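Local coordinates for protein F-93 (PDB 1TBX) that probably acts as a homodimeric winged-helix transcription factor that recognises a palindromic or pseudo-palindromic DNA sequence, at residues A[84-87]-A[88-92]; A[27-30]-A[31-35]. All coordinates share one frame; numbering follows the deposited sequence.

Contact 1: A[84-87]-A[88-92]; sequences IETY and KQIKK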
loop_
_atom_site.group_PDB
_atom_site.type_symbol
_atom_site.label_atom_id
_atom_site.label_comp_id
_atom_site.label_asym_id
_atom_site.label_seq_id
_atom_site.Cartn_x
_atom_site.Cartn_y
_atom_site.Cartn_z
ATOM N N ILE A 84 -0.984 -2.710 6.199
ATOM C CA ILE A 84 -1.539 -4.029 5.812
ATOM C C ILE A 84 -2.316 -4.700 6.942
ATOM O O ILE A 84 -3.407 -5.267 6.742
ATOM C CB ILE A 84 -0.428 -4.968 5.337
ATOM C CG1 ILE A 84 0.137 -4.473 4.000
ATOM C CG2 ILE A 84 -0.941 -6.416 5.232
ATOM C CD1 ILE A 84 1.589 -4.679 3.854
ATOM N N GLU A 85 -1.760 -4.621 8.137
ATOM C CA GLU A 85 -2.418 -5.181 9.285
ATOM C C GLU A 85 -3.774 -4.542 9.560
ATOM O O GLU A 85 -4.727 -5.241 9.938
ATOM C CB GLU A 85 -1.504 -5.057 10.472
ATOM C CG GLU A 85 -1.796 -6.106 11.494
ATOM C CD GLU A 85 -1.304 -7.493 11.067
ATOM O OE1 GLU A 85 -0.361 -7.570 10.196
ATOM O OE2 GLU A 85 -1.871 -8.497 11.627
ATOM N N THR A 86 -3.843 -3.213 9.382
ATOM C CA THR A 86 -5.046 -2.469 9.637
ATOM C C THR A 86 -6.009 -2.879 8.546
ATOM O O THR A 86 -7.180 -3.112 8.804
ATOM C CB THR A 86 -4.748 -0.947 9.566
ATOM O OG1 THR A 86 -3.812 -0.595 10.592
ATOM C CG2 THR A 86 -6.017 -0.093 9.874
ATOM N N TYR A 87 -5.491 -2.973 7.324
ATOM C CA TYR A 87 -6.273 -3.496 6.203
ATOM C C TYR A 87 -6.923 -4.845 6.501
ATOM O O TYR A 87 -8.154 -4.951 6.390
ATOM C CB TYR A 87 -5.432 -3.685 4.955
ATOM C CG TYR A 87 -6.263 -4.052 3.744
ATOM C CD1 TYR A 87 -7.473 -3.404 3.498
ATOM C CD2 TYR A 87 -5.850 -5.048 2.851
ATOM C CE1 TYR A 87 -8.251 -3.720 2.408
ATOM C CE2 TYR A 87 -6.630 -5.371 1.751
ATOM C CZ TYR A 87 -7.828 -4.705 1.535
ATOM O OH TYR A 87 -8.607 -4.978 0.433
ATOM N N LYS A 88 -6.098 -5.854 6.849
ATOM C CA LYS A 88 -6.584 -7.147 7.289
ATOM C C LYS A 88 -7.695 -7.035 8.313
ATOM O O LYS A 88 -8.733 -7.653 8.148
ATOM C CB LYS A 88 -5.474 -7.912 7.923
ATOM C CG LYS A 88 -4.560 -8.675 7.014
ATOM C CD LYS A 88 -3.681 -9.615 7.889
ATOM C CE LYS A 88 -2.214 -9.637 7.351
ATOM N NZ LYS A 88 -1.037 -9.299 8.275
ATOM N N GLN A 89 -7.523 -6.216 9.353
ATOM C CA GLN A 89 -8.569 -6.072 10.386
ATOM C C GLN A 89 -9.796 -5.379 9.899
ATOM O O GLN A 89 -10.859 -5.533 10.482
ATOM C CB GLN A 89 -8.055 -5.351 11.635
ATOM C CG GLN A 89 -7.091 -6.173 12.432
ATOM C CD GLN A 89 -7.663 -7.568 12.808
ATOM O OE1 GLN A 89 -8.742 -7.658 13.434
ATOM N NE2 GLN A 89 -6.963 -8.630 12.411
ATOM N N ILE A 90 -9.651 -4.559 8.863
ATOM C CA ILE A 90 -10.793 -3.840 8.304
ATOM C C ILE A 90 -11.627 -4.849 7.481
ATOM O O ILE A 90 -12.833 -4.982 7.692
ATOM C CB ILE A 90 -10.290 -2.602 7.507
ATOM C CG1 ILE A 90 -10.297 -1.364 8.399
ATOM C CG2 ILE A 90 -11.114 -2.367 6.263
ATOM C CD1 ILE A 90 -9.565 -0.196 7.792
ATOM N N LYS A 91 -10.952 -5.588 6.599
ATOM C CA LYS A 91 -11.545 -6.734 5.925
ATOM C C LYS A 91 -12.259 -7.636 6.967
ATOM O O LYS A 91 -13.495 -7.656 6.976
ATOM C CB LYS A 91 -10.543 -7.448 4.985
ATOM C CG LYS A 91 -9.965 -6.529 3.898
ATOM C CD LYS A 91 -10.798 -6.481 2.581
ATOM C CE LYS A 91 -11.621 -5.132 2.285
ATOM N NZ LYS A 91 -11.651 -4.547 0.843
ATOM N N LYS A 92 -11.557 -8.277 7.909
ATOM C CA LYS A 92 -12.279 -9.046 8.953
ATOM C C LYS A 92 -13.499 -8.342 9.552
ATOM O O LYS A 92 -14.584 -8.890 9.509
ATOM C CB LYS A 92 -11.360 -9.579 10.069
ATOM C CG LYS A 92 -12.112 -9.916 11.433
ATOM C CD LYS A 92 -11.436 -11.054 12.257
ATOM C CE LYS A 92 -10.091 -11.524 11.651
ATOM N NZ LYS A 92 -9.058 -11.667 12.719
#
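Tyr87 and Lys91, one turn apart, meet on helix 71-94, the long C-terminal helix of this winged-helix protein, which also packs against the second subunit of the homodimer. The lysine aliphatic chain crosses the phenol ring: Lys91 CG makes a CH-pi contact 3.8 Å from the Tyr87 ring centroid, somewhat toward the rim. Bends along the lysine chain then bring Lys91 NZ to Tyr87 OH, to which it donates at 3.1 Å. Tyr87 chi1 of -173° sets CG beside its own carbonyl carbon and tips the ring toward the following turn. Phe6 meets this ring edge-to-face, and Phe76 of the second subunit also packs on it.

Among apolar contacts, Thr86 CG2 and Ile90 CD1 approach to 4.1 Å; Ser79 of the second subunit packs on Thr86, and its Phe76 on Ile90. Ile84 CG2 reaches Lys88 CE, also at 4.1 Å.

Backbone bonds run from i+4 to i; Lys88 N to Ile84 O, at 2.8 Å, is nearly straight (174°). Charge is paired between two partly exposed residues, Glu85 and Lys88, in a salt bridge. Lys88 NZ lies 2.7 Å from Glu85 OE1, meeting it from above the carboxylate plane, 46° out of it.

Contact 2: A[27-30]-A[31-35]; sequences DLYK and KVNAE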
loop_
_atom_site.group_PDB
_atom_site.type_symbol
_atom_site.label_atom_id
_atom_site.label_comp_id
_atom_site.label_asym_id
_atom_site.label_seq_id
_atom_site.Cartn_x
_atom_site.Cartn_y
_atom_site.Cartn_z
ATOM N N ASP A 27 10.404 -19.838 1.846
ATOM C CA ASP A 27 9.475 -19.851 2.973
ATOM C C ASP A 27 8.777 -18.529 3.138
ATOM O O ASP A 27 7.614 -18.510 3.547
ATOM C CB ASP A 27 10.119 -20.261 4.289
ATOM C CG ASP A 27 10.483 -21.708 4.288
ATOM O OD1 ASP A 27 9.825 -22.436 3.496
ATOM O OD2 ASP A 27 11.423 -22.190 4.976
ATOM N N LEU A 28 9.473 -17.425 2.841
ATOM C CA LEU A 28 8.819 -16.125 2.908
ATOM C C LEU A 28 7.719 -16.111 1.868
ATOM O O LEU A 28 6.627 -15.658 2.141
ATOM C CB LEU A 28 9.773 -14.952 2.700
ATOM C CG LEU A 28 9.055 -13.579 2.713
ATOM C CD1 LEU A 28 8.543 -13.193 4.132
ATOM C CD2 LEU A 28 9.847 -12.405 2.090
ATOM N N TYR A 29 7.995 -16.655 0.694
ATOM C CA TYR A 29 6.954 -16.801 -0.263
ATOM C C TYR A 29 5.737 -17.580 0.260
ATOM O O TYR A 29 4.607 -17.128 0.060
ATOM C CB TYR A 29 7.455 -17.489 -1.503
ATOM C CG TYR A 29 6.287 -17.804 -2.395
ATOM C CD1 TYR A 29 5.506 -16.781 -2.932
ATOM C CD2 TYR A 29 5.907 -19.095 -2.632
ATOM C CE1 TYR A 29 4.442 -17.057 -3.733
ATOM C CE2 TYR A 29 4.841 -19.388 -3.465
ATOM C CZ TYR A 29 4.120 -18.362 -3.997
ATOM O OH TYR A 29 3.044 -18.622 -4.766
ATOM N N LYS A 30 5.946 -18.746 0.879
ATOM C CA LYS A 30 4.819 -19.525 1.389
ATOM C C LYS A 30 3.941 -18.721 2.337
ATOM O O LYS A 30 2.716 -18.756 2.265
ATOM C CB LYS A 30 5.292 -20.758 2.093
ATOM C CG LYS A 30 5.679 -21.828 1.146
ATOM C CD LYS A 30 6.572 -22.784 1.853
ATOM C CE LYS A 30 5.797 -24.083 2.055
ATOM N NZ LYS A 30 6.184 -24.816 3.299
ATOM N N LYS A 31 4.578 -17.968 3.197
ATOM C CA LYS A 31 3.915 -17.205 4.227
ATOM C C LYS A 31 3.053 -16.074 3.634
ATOM O O LYS A 31 1.885 -15.914 3.996
ATOM C CB LYS A 31 5.008 -16.584 5.076
ATOM C CG LYS A 31 4.588 -16.117 6.401
ATOM C CD LYS A 31 5.823 -15.886 7.264
ATOM C CE LYS A 31 6.363 -17.189 7.821
ATOM N NZ LYS A 31 5.639 -17.575 9.056
ATOM N N VAL A 32 3.661 -15.282 2.751
ATOM C CA VAL A 32 3.013 -14.182 2.071
ATOM C C VAL A 32 1.800 -14.758 1.357
ATOM O O VAL A 32 0.647 -14.307 1.537
ATOM C CB VAL A 32 3.987 -13.489 1.060
ATOM C CG1 VAL A 32 3.261 -12.672 0.026
ATOM C CG2 VAL A 32 4.973 -12.581 1.801
ATOM N N ASN A 33 2.053 -15.796 0.574
ATOM C CA ASN A 33 1.033 -16.378 -0.241
ATOM C C ASN A 33 -0.188 -16.941 0.526
ATOM O O ASN A 33 -1.326 -16.860 0.043
ATOM C CB ASN A 33 1.683 -17.402 -1.121
ATOM C CG ASN A 33 0.701 -18.060 -1.993
ATOM O OD1 ASN A 33 0.194 -17.461 -2.943
ATOM N ND2 ASN A 33 0.350 -19.287 -1.644
ATOM N N ALA A 34 0.074 -17.490 1.713
ATOM C CA ALA A 34 -0.936 -17.951 2.678
ATOM C C ALA A 34 -1.934 -16.862 3.091
ATOM O O ALA A 34 -2.985 -17.189 3.622
ATOM C CB ALA A 34 -0.243 -18.520 3.944
ATOM N N GLU A 35 -1.610 -15.588 2.858
ATOM C CA GLU A 35 -2.464 -14.480 3.283
ATOM C C GLU A 35 -2.864 -13.556 2.153
ATOM O O GLU A 35 -3.951 -13.021 2.150
ATOM C CB GLU A 35 -1.710 -13.609 4.273
ATOM C CG GLU A 35 -1.282 -14.324 5.527
ATOM C CD GLU A 35 -1.882 -13.722 6.771
ATOM O OE1 GLU A 35 -2.819 -12.903 6.658
ATOM O OE2 GLU A 35 -1.441 -14.083 7.868
#
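Asn33 N donates to Tyr29 O over 2.9 Å, with an N-H...O angle of 165°, and the side chains of the same two residues travel together beyond that bond. Both have CG anti to the backbone N (chi1 172° for Tyr29), which makes them leave the helix side by side and point the same way. Asn33 CB sits over one face of the phenol ring, off-centre toward the rim and 4.1 Å from the Tyr29 ring centroid, in a CH-pi contact. The amide plane is turned 25° from that of the ring. Tyr29 OH and Asn33 OD1 come within 3.6 Å, yet their polar partners lie on Met38: the hydroxyl bonds to Met38 O and the amide oxygen accepts from Met38 N. Two neighbouring side chains on one helix thus grip both backbone polar atoms of a single residue in the following loop.

That loop is the turn of the helix-turn-helix unit within the winged-helix fold, joining helix 25-33 to helix 40-52, the probable recognition helix. From the latter, Phe43 meets the Tyr29 ring edge-to-face.

On the face turned to helix 9-17, contact is apolar. Leu28 CG lies 4.3 Å from Val32 CG2, and Tyr16 touches both residues. The backbone of the same pair is joined by Val32 N to Leu28 O at 3.1 Å. On the exposed side the same i+4 to i pattern joins Lys31 N to Asp27 O at 3.1 Å and Ala34 N to Lys30 O at 3.0 Å.

How the contacts relate
Both contacts illustrate how a tyrosine can carry a residue one turn later over its ring face, with the fold deciding the rest. Both are partly buried; contact 2, in the helix-turn-helix, lies nearer the chain centre yet has more exposed residues, four against one. Its polar ends bond to backbone atoms of a loop, and its apolar face joins helix 9-17. Contact 1, on the peripheral half of helix 71-94, is covered partly by its own chain and partly by the second subunit, and pairs charge across its segments in a salt bridge, whereas contact 2 has none between its segments. Their centres are about 17 Å apart, but they touch: Lys88 CE packs against Glu35 OE1 at 3.4 Å.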